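Local structure of endo-xylogalacturonan hydrolase A (Aspergillus tubingensis, 4C2L) at residues G330-A341 against D359-L370. The protein hydrolyses xylogalacturonan, the xylose-substituted galacturonan backbone found in the hairy regions of pectin, as a secreted glycoside hydrolase of family 28. Residues are numbered along the deposited sequence; the frame is centred on the assembly and turned at random.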
# COMPACT_ATOMS: atom_id res chain seq x y z
N GLY A 330 -9.15 2.46 -20.82
CA GLY A 330 -10.03 1.43 -20.30
C GLY A 330 -11.43 1.92 -20.03
O GLY A 330 -11.85 2.97 -20.52
N THR A 331 -12.14 1.13 -19.22
CA THR A 331 -13.56 1.31 -19.00
C THR A 331 -13.82 1.22 -17.51
O THR A 331 -13.34 0.29 -16.85
CB THR A 331 -14.37 0.19 -19.72
OG1 THR A 331 -13.90 0.06 -21.06
CG2 THR A 331 -15.85 0.52 -19.75
N THR A 332 -14.58 2.18 -16.99
CA THR A 332 -15.00 2.15 -15.60
C THR A 332 -16.17 1.18 -15.40
O THR A 332 -16.69 0.61 -16.37
CB THR A 332 -15.39 3.54 -15.08
OG1 THR A 332 -16.36 4.14 -15.96
CG2 THR A 332 -14.16 4.46 -14.97
N SER A 333 -16.57 1.00 -14.15
CA SER A 333 -17.71 0.18 -13.79
C SER A 333 -19.03 0.91 -14.07
O SER A 333 -19.03 2.10 -14.42
CB SER A 333 -17.65 -0.16 -12.31
OG SER A 333 -18.00 0.96 -11.53
N ASP A 334 -20.14 0.21 -13.86
CA ASP A 334 -21.49 0.79 -13.94
C ASP A 334 -21.77 1.79 -12.84
O ASP A 334 -22.68 2.60 -12.97
CB ASP A 334 -22.55 -0.32 -13.82
CG ASP A 334 -22.55 -1.27 -14.98
OD1 ASP A 334 -22.24 -0.85 -16.12
OD2 ASP A 334 -22.89 -2.45 -14.76
N LYS A 335 -21.01 1.73 -11.75
CA LYS A 335 -21.42 2.37 -10.52
C LYS A 335 -21.71 3.87 -10.66
O LYS A 335 -22.75 4.34 -10.19
CB LYS A 335 -20.39 2.16 -9.41
CG LYS A 335 -20.83 2.76 -8.10
CD LYS A 335 -19.86 2.44 -6.98
CE LYS A 335 -20.42 2.93 -5.66
NZ LYS A 335 -19.48 2.59 -4.57
N TYR A 336 -20.78 4.61 -11.26
CA TYR A 336 -20.93 6.07 -11.36
C TYR A 336 -21.21 6.56 -12.77
O TYR A 336 -21.33 7.77 -13.00
CB TYR A 336 -19.69 6.77 -10.80
CG TYR A 336 -19.46 6.52 -9.33
CD1 TYR A 336 -20.40 6.93 -8.38
CD2 TYR A 336 -18.29 5.90 -8.88
CE1 TYR A 336 -20.18 6.71 -7.02
CE2 TYR A 336 -18.06 5.69 -7.53
CZ TYR A 336 -19.01 6.09 -6.61
OH TYR A 336 -18.77 5.87 -5.27
N ASP A 337 -21.30 5.62 -13.71
CA ASP A 337 -21.64 5.92 -15.10
C ASP A 337 -22.70 7.04 -15.12
O ASP A 337 -23.74 6.91 -14.47
CB ASP A 337 -22.17 4.63 -15.75
CG ASP A 337 -22.23 4.71 -17.27
OD1 ASP A 337 -22.43 5.82 -17.81
OD2 ASP A 337 -22.08 3.66 -17.93
N PRO A 338 -22.45 8.14 -15.86
CA PRO A 338 -21.43 8.44 -16.87
C PRO A 338 -20.10 9.04 -16.36
O PRO A 338 -19.20 9.30 -17.15
CB PRO A 338 -22.13 9.49 -17.73
CG PRO A 338 -22.96 10.24 -16.75
CD PRO A 338 -23.42 9.24 -15.73
N VAL A 339 -20.01 9.23 -15.05
CA VAL A 339 -18.84 9.89 -14.44
C VAL A 339 -17.67 8.91 -14.35
O VAL A 339 -17.82 7.82 -13.78
CB VAL A 339 -19.19 10.45 -13.04
CG1 VAL A 339 -17.98 11.13 -12.41
CG2 VAL A 339 -20.36 11.43 -13.15
N VAL A 340 -16.53 9.29 -14.90
CA VAL A 340 -15.31 8.46 -14.87
C VAL A 340 -14.25 9.01 -13.92
O VAL A 340 -13.25 8.34 -13.62
CB VAL A 340 -14.71 8.27 -16.28
CG1 VAL A 340 -15.73 7.61 -17.21
CG2 VAL A 340 -14.23 9.60 -16.85
N ALA A 341 -14.44 10.25 -13.46
CA ALA A 341 -13.50 10.89 -12.53
C ALA A 341 -14.21 11.94 -11.70
O ALA A 341 -15.10 12.62 -12.19
CB ALA A 341 -12.33 11.50 -13.28
N ASP A 359 -8.29 8.51 -21.94
CA ASP A 359 -9.17 7.86 -22.92
C ASP A 359 -10.16 6.91 -22.27
O ASP A 359 -10.67 6.00 -22.91
CB ASP A 359 -8.33 7.12 -23.97
CG ASP A 359 -7.51 8.06 -24.85
OD1 ASP A 359 -7.83 9.27 -24.90
OD2 ASP A 359 -6.55 7.59 -25.50
N VAL A 360 -10.44 7.15 -21.00
CA VAL A 360 -11.32 6.29 -20.23
C VAL A 360 -12.80 6.60 -20.46
O VAL A 360 -13.21 7.77 -20.48
CB VAL A 360 -10.97 6.38 -18.72
CG1 VAL A 360 -11.80 5.40 -17.91
CG2 VAL A 360 -9.49 6.07 -18.53
N LYS A 361 -13.59 5.55 -20.64
CA LYS A 361 -15.03 5.70 -20.82
C LYS A 361 -15.80 4.88 -19.81
O LYS A 361 -15.30 3.87 -19.31
CB LYS A 361 -15.42 5.27 -22.25
CG LYS A 361 -14.97 6.25 -23.32
CD LYS A 361 -15.14 5.67 -24.72
CE LYS A 361 -15.27 6.77 -25.76
NZ LYS A 361 -14.25 7.85 -25.60
N ALA A 362 -17.02 5.31 -19.51
CA ALA A 362 -17.96 4.52 -18.72
C ALA A 362 -18.55 3.43 -19.65
O ALA A 362 -18.34 3.49 -20.85
CB ALA A 362 -19.05 5.42 -18.16
N PRO A 363 -19.21 2.40 -19.08
CA PRO A 363 -19.81 1.35 -19.93
C PRO A 363 -20.75 1.87 -21.03
O PRO A 363 -20.77 1.32 -22.13
CB PRO A 363 -20.56 0.49 -18.91
CG PRO A 363 -19.68 0.58 -17.69
CD PRO A 363 -19.29 2.04 -17.65
N SER A 364 -21.51 2.92 -20.72
CA SER A 364 -22.38 3.61 -21.69
C SER A 364 -21.65 4.24 -22.87
O SER A 364 -22.27 4.61 -23.87
CB SER A 364 -23.17 4.70 -20.98
OG SER A 364 -22.29 5.74 -20.55
N GLY A 365 -20.33 4.41 -22.75
CA GLY A 365 -19.54 5.10 -23.76
C GLY A 365 -19.30 6.57 -23.41
O GLY A 365 -18.47 7.22 -24.03
N LYS A 366 -20.01 7.08 -22.41
CA LYS A 366 -19.82 8.46 -21.95
C LYS A 366 -18.57 8.59 -21.08
O LYS A 366 -18.00 7.57 -20.66
CB LYS A 366 -21.06 8.95 -21.22
CG LYS A 366 -22.22 9.21 -22.17
CD LYS A 366 -23.54 9.28 -21.44
CE LYS A 366 -24.67 9.57 -22.42
NZ LYS A 366 -25.93 9.89 -21.69
N SER A 367 -18.13 9.83 -20.83
CA SER A 367 -16.89 10.08 -20.08
C SER A 367 -16.89 11.42 -19.34
O SER A 367 -16.04 12.29 -19.57
CB SER A 367 -15.67 9.97 -20.99
OG SER A 367 -15.81 10.87 -22.08
N GLU A 368 -17.84 11.58 -18.44
CA GLU A 368 -17.99 12.80 -17.70
C GLU A 368 -16.95 12.89 -16.57
O GLU A 368 -16.65 11.90 -15.91
CB GLU A 368 -19.40 12.82 -17.14
CG GLU A 368 -19.85 14.10 -16.48
CD GLU A 368 -21.33 14.05 -16.14
OE1 GLU A 368 -22.13 13.64 -17.01
OE2 GLU A 368 -21.69 14.41 -15.00
N VAL A 369 -16.37 14.07 -16.41
CA VAL A 369 -15.44 14.33 -15.31
C VAL A 369 -16.05 15.43 -14.44
O VAL A 369 -16.26 16.57 -14.90
CB VAL A 369 -14.05 14.75 -15.85
CG1 VAL A 369 -13.10 15.13 -14.71
CG2 VAL A 369 -13.44 13.65 -16.70
N LEU A 370 -16.36 15.09 -13.19
CA LEU A 370 -16.87 16.07 -12.25
C LEU A 370 -15.70 16.85 -11.68
O LEU A 370 -14.67 16.25 -11.34
CB LEU A 370 -17.64 15.40 -11.11
CG LEU A 370 -18.89 14.61 -11.51
CD1 LEU A 370 -19.57 14.16 -10.23
CD2 LEU A 370 -19.82 15.45 -12.38
O HOH W 1 -9.64 3.11 -23.60
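Two successive coils of the right-handed parallel beta-helix of family 28 meet here along a corner, where T331 pairs with K361 on one face and V339 with E368 on the next. On the first face G330 O accepts from K361 N (3.1 Å), and T332 N returns a bond to K361 O. A water bridges G330 N and D359 O. Both segments then loop over to the next face, and D337 joins the two loops. With CG turned anti to the backbone N (chi1 -166°), its carboxylate grips S364, the third residue of the A362-G365 type I turn, in a fork: OD1 takes the hydroxyl of S364 OG at 2.7 Å and OD2 the amide of S364 N at 2.9 Å, both through syn lone pairs. S364 OG in turn accepts from K366 N, an ST turn, so one hydroxyl donates to D337 and accepts from the backbone. A362 CB lies against the carboxylate carbon, D337 CG, at 3.4 Å, while P363 CD packs against OD2 of the same carboxylate. The cis peptide before P338 leads into the second face, where V340 N meets E368 O at 2.8 Å and A341 O receives L370 N. A beta bulge shifts the pairing by one residue between V339 and A341, leaving A341 N buried without a partner. At this bulge V340 points toward 359-370, its CG1 3.5 Å from A362 N and its CG2 against V369 CG2, so it touches both the A362 turn and the strand 368-370. V339 CG1 packs on L370 CG at 3.7 Å, and V339 also touches Y296. Strand 339-344 is flanked by strands 296-301 and 368-372, and E368 and L370 touch T383 of the terminal strand 383-384, placing the contact near the C-terminal end of the solenoid.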